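Local coordinates for Glyoxalase/bleomycin resistance protein/dioxygenase (Catenulispora acidiphila, PDB 4G6X), which is of unestablished function but belongs to the vicinal oxygen chelate (glyoxalase/bleomycin resistance) superfamily and may act as a dioxygenase, at residues S42-T45 / G49-V52; K53-V58 / R62-V67; Q125-M130 / V134-D139. All blocks are in the same frame, centred on the assembly; numbering follows the deposited sequence.

Contact 1: residues S42-T45 / G49-V52; sequences SFYT and GFLV
Two aromatic rings, Tyr44 and Phe50, meet unequally. CD2 of Phe50 comes to the edge of the tyrosine ring, near its plane and 4.0 Å from Tyr44 CD2, whereas Tyr44 CD2 sits off the Phe50 plane, beyond the rim of that ring. The two side chains run side by side in the same direction. The edge of the Phe50 ring also carries a polar neighbour near its plane: Tyr44 O lies 3.5 Å from Phe50 CD2. In both residues CG is anti to the carbonyl carbon, which lays the rings alongside one another.

The same Tyr44 O accepts the backbone hydrogen bond from Phe50 N, at 3.1 Å and a bent N-H...O angle of 139°. A weak bond from Gly49 N to Thr45 O adds to it. Gly49 follows the helix with positive phi (90°), the conformation by which the chain leaves the helical path. Next to it, Thr45 CA approaches Phe50 O at 3.2 Å in a CA-H...O contact, and one water donates to both Thr45 O and Phe50 O, bridging the turn. Farther along, Thr45 CG2 touches Val52 CG2 at 3.9 Å, while Thr45 OG1 is engaged by Glu41 O within the helix.

The contact is thus the helix-to-strand turn of a βαβββ module, as in the vicinal oxygen chelate fold, joining the end of helix 37-46 to strand 51-58. Tyr44 packs on Leu77 and Leu79 of strand 76-81 and sends its hydroxyl to Asp140; Phe50 meets Phe104 of strand 102-106 edge-to-face and packs on Met25 of the second subunit.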
ATOM      1  N   SER A  42     -15.142   8.234   8.560  1.00 28.07           N
ATOM      2  CA  SER A  42     -16.533   7.764   8.686  1.00 33.20           C
ATOM      3  C   SER A  42     -16.790   6.504   7.871  1.00 32.03           C
ATOM      4  O   SER A  42     -17.476   5.599   8.317  1.00 31.04           O
ATOM      5  CB  SER A  42     -17.501   8.864   8.183  1.00 34.10           C
ATOM      6  OG  SER A  42     -18.843   8.372   8.079  1.00 38.48           O
ATOM      7  N   PHE A  43     -16.347   6.474   6.612  1.00 28.29           N
ATOM      8  CA  PHE A  43     -16.546   5.320   5.752  1.00 27.60           C
ATOM      9  C   PHE A  43     -15.740   4.067   6.126  1.00 27.45           C
ATOM     10  O   PHE A  43     -16.261   2.957   6.212  1.00 30.70           O
ATOM     11  CB  PHE A  43     -16.226   5.665   4.281  1.00 28.74           C
ATOM     12  CG  PHE A  43     -16.593   4.558   3.346  1.00 26.83           C
ATOM     13  CD1 PHE A  43     -17.894   4.482   2.837  1.00 28.24           C
ATOM     14  CD2 PHE A  43     -15.672   3.567   2.961  1.00 26.59           C
ATOM     15  CE1 PHE A  43     -18.239   3.432   1.994  1.00 30.58           C
ATOM     16  CE2 PHE A  43     -16.035   2.544   2.113  1.00 26.87           C
ATOM     17  CZ  PHE A  43     -17.308   2.494   1.607  1.00 29.26           C
ATOM     18  N   TYR A  44     -14.441   4.268   6.361  1.00 26.81           N
ATOM     19  CA  TYR A  44     -13.547   3.162   6.581  1.00 25.99           C
ATOM     20  C   TYR A  44     -13.823   2.519   7.920  1.00 29.37           C
ATOM     21  O   TYR A  44     -13.701   1.319   8.009  1.00 30.89           O
ATOM     22  CB  TYR A  44     -12.067   3.557   6.483  1.00 26.67           C
ATOM     23  CG  TYR A  44     -11.613   3.585   4.995  1.00 26.83           C
ATOM     24  CD1 TYR A  44     -12.000   4.578   4.104  1.00 28.88           C
ATOM     25  CD2 TYR A  44     -10.897   2.529   4.475  1.00 26.94           C
ATOM     26  CE1 TYR A  44     -11.648   4.508   2.742  1.00 27.32           C
ATOM     27  CE2 TYR A  44     -10.538   2.443   3.161  1.00 27.04           C
ATOM     28  CZ  TYR A  44     -10.890   3.468   2.263  1.00 25.84           C
ATOM     29  OH  TYR A  44     -10.533   3.392   0.932  1.00 29.66           O
ATOM     30  N   THR A  45     -14.158   3.322   8.919  1.00 30.34           N
ATOM     31  CA  THR A  45     -14.545   2.780  10.235  1.00 32.51           C
ATOM     32  C   THR A  45     -16.008   2.377  10.312  1.00 38.95           C
ATOM     33  O   THR A  45     -16.323   1.244  10.726  1.00 41.65           O
ATOM     34  CB  THR A  45     -14.197   3.748  11.378  1.00 32.43           C
ATOM     35  OG1 THR A  45     -15.074   4.878  11.303  1.00 33.61           O
ATOM     36  CG2 THR A  45     -12.768   4.125  11.345  1.00 33.90           C
ATOM     37  N   GLY A  49     -15.503  -1.305   8.771  1.00 33.27           N
ATOM     38  CA  GLY A  49     -15.195  -1.926  10.057  1.00 35.54           C
ATOM     39  C   GLY A  49     -13.777  -1.811  10.578  1.00 32.95           C
ATOM     40  O   GLY A  49     -13.414  -2.452  11.599  1.00 31.97           O
ATOM     41  N   PHE A  50     -12.943  -1.035   9.909  1.00 31.26           N
ATOM     42  CA  PHE A  50     -11.650  -0.701  10.484  1.00 30.16           C
ATOM     43  C   PHE A  50     -11.750   0.135  11.771  1.00 30.47           C
ATOM     44  O   PHE A  50     -12.753   0.795  12.053  1.00 33.35           O
ATOM     45  CB  PHE A  50     -10.723   0.004   9.476  1.00 31.05           C
ATOM     46  CG  PHE A  50     -10.377  -0.821   8.251  1.00 32.24           C
ATOM     47  CD1 PHE A  50      -9.438  -1.848   8.313  1.00 35.68           C
ATOM     48  CD2 PHE A  50     -10.969  -0.553   7.040  1.00 34.31           C
ATOM     49  CE1 PHE A  50      -9.107  -2.584   7.187  1.00 36.67           C
ATOM     50  CE2 PHE A  50     -10.626  -1.264   5.900  1.00 31.75           C
ATOM     51  CZ  PHE A  50      -9.683  -2.269   5.963  1.00 32.94           C
ATOM     52  N   LEU A  51     -10.703   0.062  12.575  1.00 29.92           N
ATOM     53  CA  LEU A  51     -10.613   0.827  13.819  1.00 33.00           C
ATOM     54  C   LEU A  51      -9.564   1.916  13.669  1.00 30.65           C
ATOM     55  O   LEU A  51      -8.479   1.677  13.096  1.00 31.88           O
ATOM     56  CB  LEU A  51     -10.141  -0.073  14.969  1.00 37.17           C
ATOM     57  CG  LEU A  51     -10.934  -1.371  15.156  1.00 43.85           C
ATOM     58  CD1 LEU A  51     -10.355  -2.102  16.360  1.00 48.23           C
ATOM     59  CD2 LEU A  51     -12.410  -1.068  15.349  1.00 44.91           C
ATOM     60  N   VAL A  52      -9.826   3.079  14.250  1.00 32.09           N
ATOM     61  CA  VAL A  52      -8.772   4.133  14.243  1.00 32.55           C
ATOM     62  C   VAL A  52      -7.585   3.710  15.122  1.00 30.56           C
ATOM     63  O   VAL A  52      -7.783   3.197  16.239  1.00 31.35           O
ATOM     64  CB  VAL A  52      -9.331   5.491  14.713  1.00 34.83           C
ATOM     65  CG1 VAL A  52      -8.194   6.502  14.913  1.00 34.16           C
ATOM     66  CG2 VAL A  52     -10.342   5.994  13.693  1.00 40.63           C
TER
HETATM   67  O   HOH W   1     -14.900   0.627  13.470  0.50 33.54           O

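Contact 2: residues K53-V58 / R62-V67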
ATOM      1  N   LYS A  53      -6.368   3.792  14.586  1.00 30.45           N
ATOM      2  CA  LYS A  53      -5.157   3.465  15.292  1.00 31.75           C
ATOM      3  C   LYS A  53      -4.445   4.733  15.735  1.00 33.46           C
ATOM      4  O   LYS A  53      -4.171   4.930  16.892  1.00 34.59           O
ATOM      5  CB  LYS A  53      -4.256   2.611  14.421  1.00 31.72           C
ATOM      6  CG  LYS A  53      -2.955   2.259  15.032  1.00 32.44           C
ATOM      7  CD  LYS A  53      -3.215   1.328  16.230  1.00 37.98           C
ATOM      8  CE  LYS A  53      -1.938   0.594  16.569  1.00 42.98           C
ATOM      9  NZ  LYS A  53      -2.188  -0.381  17.663  1.00 43.75           N
ATOM     10  N   ALA A  54      -4.178   5.624  14.811  1.00 30.99           N
ATOM     11  CA  ALA A  54      -3.574   6.886  15.127  1.00 27.72           C
ATOM     12  C   ALA A  54      -4.354   8.024  14.407  1.00 27.44           C
ATOM     13  O   ALA A  54      -4.739   7.910  13.216  1.00 30.67           O
ATOM     14  CB  ALA A  54      -2.115   6.898  14.737  1.00 31.22           C
ATOM     15  N   ASP A  55      -4.534   9.105  15.153  1.00 29.01           N
ATOM     16  CA  ASP A  55      -5.096  10.349  14.613  1.00 28.35           C
ATOM     17  C   ASP A  55      -4.383  11.516  15.230  1.00 31.03           C
ATOM     18  O   ASP A  55      -4.627  11.863  16.375  1.00 30.74           O
ATOM     19  CB  ASP A  55      -6.559  10.402  14.961  1.00 28.49           C
ATOM     20  CG  ASP A  55      -7.319  11.586  14.290  1.00 32.10           C
ATOM     21  OD1 ASP A  55      -6.730  12.408  13.551  1.00 32.52           O
ATOM     22  OD2 ASP A  55      -8.526  11.675  14.576  1.00 33.82           O
ATOM     23  N   VAL A  56      -3.452  12.131  14.480  1.00 30.94           N
ATOM     24  CA  VAL A  56      -2.563  13.130  15.031  1.00 38.11           C
ATOM     25  C   VAL A  56      -2.545  14.314  14.079  1.00 34.32           C
ATOM     26  O   VAL A  56      -2.443  14.114  12.884  1.00 35.43           O
ATOM     27  CB  VAL A  56      -1.119  12.556  15.066  1.00 38.93           C
ATOM     28  CG1 VAL A  56      -0.210  13.498  15.842  1.00 51.11           C
ATOM     29  CG2 VAL A  56      -1.103  11.144  15.632  1.00 45.47           C
ATOM     30  N   PRO A  57      -2.627  15.539  14.590  1.00 38.87           N
ATOM     31  CA  PRO A  57      -2.613  16.646  13.616  1.00 45.69           C
ATOM     32  C   PRO A  57      -1.232  16.872  13.061  1.00 47.32           C
ATOM     33  O   PRO A  57      -0.241  16.709  13.760  1.00 49.40           O
ATOM     34  CB  PRO A  57      -3.077  17.860  14.426  1.00 50.25           C
ATOM     35  CG  PRO A  57      -3.557  17.319  15.710  1.00 48.19           C
ATOM     36  CD  PRO A  57      -2.900  16.003  15.954  1.00 44.60           C
ATOM     37  N   VAL A  58      -1.170  17.175  11.777  1.00 50.76           N
ATOM     38  CA  VAL A  58       0.098  17.559  11.205  1.00 61.32           C
ATOM     39  C   VAL A  58      -0.241  18.633  10.157  1.00 54.63           C
ATOM     40  O   VAL A  58      -0.919  18.380   9.124  1.00 54.59           O
ATOM     41  CB  VAL A  58       0.929  16.332  10.762  1.00 65.23           C
ATOM     42  CG1 VAL A  58       0.139  15.427   9.828  1.00 64.94           C
ATOM     43  CG2 VAL A  58       2.259  16.775  10.164  1.00 65.19           C
ATOM     44  N   ARG A  62      -4.334  15.574   8.966  1.00 42.43           N
ATOM     45  CA  ARG A  62      -4.047  14.609   9.970  1.00 35.05           C
ATOM     46  C   ARG A  62      -3.237  13.489   9.444  1.00 32.39           C
ATOM     47  O   ARG A  62      -3.437  13.021   8.318  1.00 31.59           O
ATOM     48  CB  ARG A  62      -5.369  13.969  10.437  1.00 35.60           C
ATOM     49  CG  ARG A  62      -6.321  14.958  11.006  1.00 39.29           C
ATOM     50  CD  ARG A  62      -7.722  14.627  10.584  1.00 40.03           C
ATOM     51  NE  ARG A  62      -8.253  13.564  11.401  1.00 35.07           N
ATOM     52  CZ  ARG A  62      -9.489  13.093  11.276  1.00 37.19           C
ATOM     53  NH1 ARG A  62      -9.928  12.158  12.111  1.00 38.73           N
ATOM     54  NH2 ARG A  62     -10.283  13.521  10.296  1.00 36.61           N
ATOM     55  N   TRP A  63      -2.399  12.926  10.344  1.00 28.77           N
ATOM     56  CA  TRP A  63      -1.905  11.591  10.159  1.00 28.97           C
ATOM     57  C   TRP A  63      -2.947  10.699  10.745  1.00 31.09           C
ATOM     58  O   TRP A  63      -3.130  10.685  11.933  1.00 33.37           O
ATOM     59  CB  TRP A  63      -0.584  11.400  10.941  1.00 29.93           C
ATOM     60  CG  TRP A  63      -0.035   9.999  10.873  1.00 30.20           C
ATOM     61  CD1 TRP A  63      -0.224   8.950  11.778  1.00 31.76           C
ATOM     62  CD2 TRP A  63       0.823   9.452   9.842  1.00 31.10           C
ATOM     63  NE1 TRP A  63       0.443   7.835  11.359  1.00 32.00           N
ATOM     64  CE2 TRP A  63       1.094   8.071  10.216  1.00 31.55           C
ATOM     65  CE3 TRP A  63       1.434   9.981   8.711  1.00 35.09           C
ATOM     66  CZ2 TRP A  63       1.898   7.248   9.435  1.00 33.83           C
ATOM     67  CZ3 TRP A  63       2.243   9.140   7.928  1.00 38.80           C
ATOM     68  CH2 TRP A  63       2.481   7.820   8.293  1.00 35.35           C
ATOM     69  N   LEU A  64      -3.647   9.981   9.880  1.00 27.64           N
ATOM     70  CA  LEU A  64      -4.785   9.147  10.266  1.00 28.10           C
ATOM     71  C   LEU A  64      -4.593   7.746   9.736  1.00 27.60           C
ATOM     72  O   LEU A  64      -4.613   7.517   8.487  1.00 29.01           O
ATOM     73  CB  LEU A  64      -6.006   9.794   9.618  1.00 24.74           C
ATOM     74  CG  LEU A  64      -7.311   9.043   9.847  1.00 29.41           C
ATOM     75  CD1 LEU A  64      -7.636   8.930  11.339  1.00 31.74           C
ATOM     76  CD2 LEU A  64      -8.440   9.721   9.026  1.00 31.72           C
ATOM     77  N   THR A  65      -4.440   6.772  10.642  1.00 27.24           N
ATOM     78  CA  THR A  65      -4.324   5.417  10.212  1.00 25.64           C
ATOM     79  C   THR A  65      -5.431   4.602  10.857  1.00 26.79           C
ATOM     80  O   THR A  65      -5.885   4.921  11.946  1.00 30.08           O
ATOM     81  CB  THR A  65      -2.976   4.793  10.568  1.00 27.82           C
ATOM     82  OG1 THR A  65      -2.834   4.845  11.993  1.00 28.47           O
ATOM     83  CG2 THR A  65      -1.871   5.570   9.937  1.00 29.17           C
ATOM     84  N   VAL A  66      -5.799   3.534  10.164  1.00 27.15           N
ATOM     85  CA  VAL A  66      -6.722   2.518  10.694  1.00 29.32           C
ATOM     86  C   VAL A  66      -6.136   1.109  10.622  1.00 28.90           C
ATOM     87  O   VAL A  66      -5.173   0.837   9.915  1.00 29.69           O
ATOM     88  CB  VAL A  66      -8.080   2.583   9.940  1.00 29.88           C
ATOM     89  CG1 VAL A  66      -8.746   3.961  10.094  1.00 27.76           C
ATOM     90  CG2 VAL A  66      -7.963   2.168   8.478  1.00 30.58           C
ATOM     91  N   VAL A  67      -6.707   0.175  11.400  1.00 30.58           N
ATOM     92  CA  VAL A  67      -6.233  -1.189  11.431  1.00 30.35           C
ATOM     93  C   VAL A  67      -7.450  -2.107  11.415  1.00 31.36           C
ATOM     94  O   VAL A  67      -8.568  -1.672  11.753  1.00 31.21           O
ATOM     95  CB  VAL A  67      -5.444  -1.500  12.698  1.00 30.45           C
ATOM     96  CG1 VAL A  67      -4.088  -0.835  12.684  1.00 30.25           C
ATOM     97  CG2 VAL A  67      -6.222  -1.084  13.929  1.00 32.92           C
TER
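Asp55 and Arg62 are joined diagonally across an antiparallel beta hairpin whose short strand axes run at 169° and come within 4.5 Å. Its close-knit part is the backbone ladder. Val56 and Trp63 form a hydrogen-bonded pair joined by two bonds, Trp63 N to Val56 O being 2.8 Å long. Beyond the non-hydrogen-bonded pair Asp55-Leu64 comes a classic beta bulge: Lys53 and Ala54 both face Thr65, and Thr65 O takes a straight bond from Lys53 N and a weak one from Ala54 N. Thr65 N answers to Ala54 O. Thr65 OG1, hydrogen-bonded to Gln76, lies 3.5 Å from Ala54 CB and accepts weakly from Ala54 N.

Ala54 CB also sits at the indole edge, 4.1 Å from Trp63 CD1. Packing is lighter where Val56 CB and Val58 CG1 approach Trp63 CB at 4.3 and 4.2 Å. A glycerol, probably from the crystallisation liquor, lies about 4 Å from the Trp63 side chain.

Leu64 and Thr65 are buried, but Asp55, Val56, Pro57 and Val58 are exposed, so the salt bridge lies toward solvent. Asp55 CG is anti to its backbone nitrogen (chi1 -173°), which swings the carboxylate across to the arginine. Leu64 CD2 covers one guanidinium face, and Glu41 is a second acidic partner of Arg62 NH1. The grip is side-on, the planes 35° apart: Arg62 NE meets Asp55 OD1 at 2.9 Å on the syn side, though tilted well out of the carboxylate plane, whereas Arg62 NH1 reaches Asp55 OD2 from above it.

Contact 3: residues Q125-M130 / V134-D139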
ATOM      1  N   GLN A 125     -18.482  -4.006  -8.940  1.00 39.22           N
ATOM      2  CA  GLN A 125     -18.399  -5.410  -9.324  1.00 40.08           C
ATOM      3  C   GLN A 125     -18.838  -6.274  -8.170  1.00 40.77           C
ATOM      4  O   GLN A 125     -18.238  -6.233  -7.103  1.00 38.29           O
ATOM      5  CB  GLN A 125     -16.971  -5.788  -9.728  1.00 42.49           C
ATOM      6  CG  GLN A 125     -16.835  -7.187 -10.336  1.00 45.25           C
ATOM      7  CD  GLN A 125     -15.480  -7.793 -10.031  1.00 42.60           C
ATOM      8  OE1 GLN A 125     -14.462  -7.361 -10.574  1.00 50.18           O
ATOM      9  NE2 GLN A 125     -15.450  -8.746  -9.102  1.00 47.39           N
ATOM     10  N   GLU A 126     -19.882  -7.070  -8.425  1.00 46.35           N
ATOM     11  CA  GLU A 126     -20.373  -8.084  -7.486  1.00 48.79           C
ATOM     12  C   GLU A 126     -19.358  -9.214  -7.355  1.00 47.40           C
ATOM     13  O   GLU A 126     -18.482  -9.345  -8.228  1.00 43.82           O
ATOM     14  CB  GLU A 126     -21.725  -8.651  -7.967  1.00 55.98           C
ATOM     15  CG  GLU A 126     -22.854  -7.630  -7.944  1.00 64.92           C
ATOM     16  CD  GLU A 126     -24.198  -8.225  -8.394  1.00 72.11           C
ATOM     17  OE1 GLU A 126     -24.241  -9.415  -8.779  1.00 69.19           O
ATOM     18  OE2 GLU A 126     -25.209  -7.495  -8.361  1.00 80.94           O
ATOM     19  N   PRO A 127     -19.467 -10.040  -6.280  1.00 46.00           N
ATOM     20  CA  PRO A 127     -18.533 -11.162  -6.100  1.00 47.28           C
ATOM     21  C   PRO A 127     -18.455 -12.030  -7.332  1.00 48.45           C
ATOM     22  O   PRO A 127     -19.470 -12.555  -7.778  1.00 51.04           O
ATOM     23  CB  PRO A 127     -19.138 -11.947  -4.938  1.00 46.20           C
ATOM     24  CG  PRO A 127     -19.816 -10.908  -4.133  1.00 45.39           C
ATOM     25  CD  PRO A 127     -20.428  -9.982  -5.162  1.00 48.42           C
ATOM     26  N   THR A 128     -17.257 -12.194  -7.859  1.00 48.90           N
ATOM     27  CA  THR A 128     -17.076 -12.893  -9.115  1.00 53.10           C
ATOM     28  C   THR A 128     -15.912 -13.842  -9.001  1.00 53.35           C
ATOM     29  O   THR A 128     -14.812 -13.468  -8.540  1.00 47.16           O
ATOM     30  CB  THR A 128     -16.807 -11.897 -10.249  1.00 52.96           C
ATOM     31  OG1 THR A 128     -17.920 -11.023 -10.359  1.00 53.79           O
ATOM     32  CG2 THR A 128     -16.617 -12.603 -11.587  1.00 59.05           C
ATOM     33  N   ASP A 129     -16.141 -15.071  -9.454  1.00 55.40           N
ATOM     34  CA  ASP A 129     -15.139 -16.114  -9.364  1.00 63.52           C
ATOM     35  C   ASP A 129     -14.050 -15.824 -10.415  1.00 63.41           C
ATOM     36  O   ASP A 129     -14.343 -15.739 -11.604  1.00 63.90           O
ATOM     37  CB  ASP A 129     -15.816 -17.469  -9.583  1.00 66.43           C
ATOM     38  CG  ASP A 129     -15.149 -18.583  -8.839  1.00 75.91           C
ATOM     39  OD1 ASP A 129     -15.862 -19.563  -8.515  1.00 81.25           O
ATOM     40  OD2 ASP A 129     -13.923 -18.492  -8.604  1.00 72.70           O
HETATM   41  N   MSE A 130     -12.805 -15.626  -9.974  1.00 64.38           N
HETATM   42  CA  MSE A 130     -11.697 -15.315 -10.900  1.00 66.82           C
HETATM   43  C   MSE A 130     -10.707 -16.466 -10.975  1.00 72.96           C
HETATM   44  O   MSE A 130      -9.591 -16.287 -11.455  1.00 82.16           O
HETATM   45  CB  MSE A 130     -10.963 -14.019 -10.505  1.00 66.16           C
HETATM   46  CG  MSE A 130     -11.871 -12.800 -10.256  1.00 73.30           C
HETATM   47 SE   MSE A 130     -12.454 -11.960 -11.952  1.00 88.47          SE
HETATM   48  CE  MSE A 130     -13.158 -10.229 -11.360  1.00 78.81           C
ATOM     49  N   VAL A 134     -11.964 -15.188  -5.514  1.00 45.81           N
ATOM     50  CA  VAL A 134     -13.258 -14.554  -5.773  1.00 45.16           C
ATOM     51  C   VAL A 134     -13.092 -13.105  -5.352  1.00 44.72           C
ATOM     52  O   VAL A 134     -12.548 -12.852  -4.284  1.00 41.39           O
ATOM     53  CB  VAL A 134     -14.378 -15.194  -4.948  1.00 48.15           C
ATOM     54  CG1 VAL A 134     -15.722 -14.569  -5.287  1.00 48.25           C
ATOM     55  CG2 VAL A 134     -14.392 -16.702  -5.199  1.00 54.49           C
ATOM     56  N   THR A 135     -13.512 -12.177  -6.206  1.00 41.33           N
ATOM     57  CA  THR A 135     -13.289 -10.740  -5.937  1.00 41.36           C
ATOM     58  C   THR A 135     -14.597  -9.959  -6.053  1.00 40.77           C
ATOM     59  O   THR A 135     -15.560 -10.395  -6.693  1.00 40.56           O
ATOM     60  CB  THR A 135     -12.278 -10.089  -6.910  1.00 39.84           C
ATOM     61  OG1 THR A 135     -12.815 -10.039  -8.244  1.00 45.41           O
ATOM     62  CG2 THR A 135     -10.988 -10.797  -6.908  1.00 42.92           C
ATOM     63  N   ALA A 136     -14.616  -8.791  -5.406  1.00 36.79           N
ATOM     64  CA  ALA A 136     -15.676  -7.786  -5.560  1.00 35.83           C
ATOM     65  C   ALA A 136     -15.022  -6.409  -5.514  1.00 34.35           C
ATOM     66  O   ALA A 136     -13.955  -6.251  -4.923  1.00 33.49           O
ATOM     67  CB  ALA A 136     -16.739  -7.889  -4.470  1.00 43.07           C
ATOM     68  N   ILE A 137     -15.675  -5.418  -6.105  1.00 33.56           N
ATOM     69  CA  ILE A 137     -15.103  -4.066  -6.132  1.00 31.52           C
ATOM     70  C   ILE A 137     -16.151  -3.062  -5.661  1.00 31.47           C
ATOM     71  O   ILE A 137     -17.294  -3.070  -6.142  1.00 32.74           O
ATOM     72  CB  ILE A 137     -14.588  -3.712  -7.517  1.00 34.07           C
ATOM     73  CG1 ILE A 137     -13.470  -4.677  -7.896  1.00 39.96           C
ATOM     74  CG2 ILE A 137     -14.086  -2.253  -7.553  1.00 33.28           C
ATOM     75  CD1 ILE A 137     -12.949  -4.477  -9.284  1.00 46.03           C
ATOM     76  N   LEU A 138     -15.743  -2.251  -4.683  1.00 30.15           N
ATOM     77  CA  LEU A 138     -16.612  -1.237  -4.100  1.00 31.81           C
ATOM     78  C   LEU A 138     -16.057   0.187  -4.248  1.00 30.85           C
ATOM     79  O   LEU A 138     -14.858   0.372  -4.463  1.00 29.05           O
ATOM     80  CB  LEU A 138     -16.944  -1.540  -2.615  1.00 32.30           C
ATOM     81  CG  LEU A 138     -15.759  -1.503  -1.630  1.00 32.51           C
ATOM     82  CD1 LEU A 138     -15.594  -0.135  -0.991  1.00 33.12           C
ATOM     83  CD2 LEU A 138     -15.977  -2.501  -0.494  1.00 33.62           C
ATOM     84  N   ASP A 139     -16.986   1.159  -4.199  1.00 29.60           N
ATOM     85  CA  ASP A 139     -16.654   2.601  -4.224  1.00 30.07           C
ATOM     86  C   ASP A 139     -16.469   3.070  -2.760  1.00 28.30           C
ATOM     87  O   ASP A 139     -17.410   2.959  -1.915  1.00 27.89           O
ATOM     88  CB  ASP A 139     -17.782   3.334  -4.923  1.00 30.43           C
ATOM     89  CG  ASP A 139     -17.613   4.852  -4.943  1.00 33.35           C
ATOM     90  OD1 ASP A 139     -16.623   5.409  -4.468  1.00 29.77           O
ATOM     91  OD2 ASP A 139     -18.561   5.474  -5.470  1.00 31.77           O
TER
HETATM   92  O   HOH W   2     -11.477  -7.956  -9.552  1.00 54.60           O
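Gln125 reaches across a bulged antiparallel hairpin toward Thr135 and Ile137. Its CB rests against Ile137 CB at 3.9 Å. CG is anti to the backbone nitrogen (chi1 -172°), and a bend at chi2 then turns the chain along the strand, bringing CD to 3.9 Å from Thr135 OG1. At the tip the amide divides its work. OE1 lies 3.5 Å from Ile137 CD1 and accepts from a water that also hydrogen-bonds to Thr135 OG1. NE2 gives one N-H to Thr135 OG1 at 3.1 Å, almost perfectly straight at 177°, and the other to Glu126 O; both acceptors lie within 3° of the amide plane.

In the backbone, Gln125 pairs with Ile137 through two bonds, and Thr128 pairs with Thr135 through two more, Thr128 N to Thr135 O measuring 2.7 Å. Between these pairs the register slips by one residue, a beta bulge that puts Glu126 outside the paired positions. Its O accepts from two side chains, Gln125 NE2 and Thr128 OG1, which arrive from opposite faces of its plane. Pro127 CA adds a CA-H...O contact of 3.1 Å to Thr135 O, which already accepts from Thr128 N.

Around the bulge, Pro127 CB loosely touches Val134 CG1 and Pro127 CD touches Ala136 CB, beneath Tyr113 and Ile109 of helix 109-118. Strand 134-139 continues the sheet to strand 145-150 through bonds such as Ala136 with Leu148.

The chemistry suggests that, at the bulge, side-chain donors serve Glu126 O in place of a cross-strand partner; both amide N-H groups of Gln125 are engaged in its plane, which fixes the flip of the amide.

From the N terminus, contact 1 comes first, closing the short turn from helix 37-46 into strand 51-58. Contact 2 follows directly on that strand and closes the hairpin with strand 61-67; the two adjoin where Leu51 N probably bonds to Val67 O. Much later, contact 3 closes the hairpin of strands 123-129 and 134-139. The three are in series, with none nested or crossing. Contacts 2 and 3 occupy corresponding hairpins of two four-stranded sheets with the same 1-4-3-2 order, their centres 29 Å apart on opposite sides of the chain's centre. Contact 1 lies between, its Phe43 CZ 3.6 Å from Asp139 O, linking the two halves.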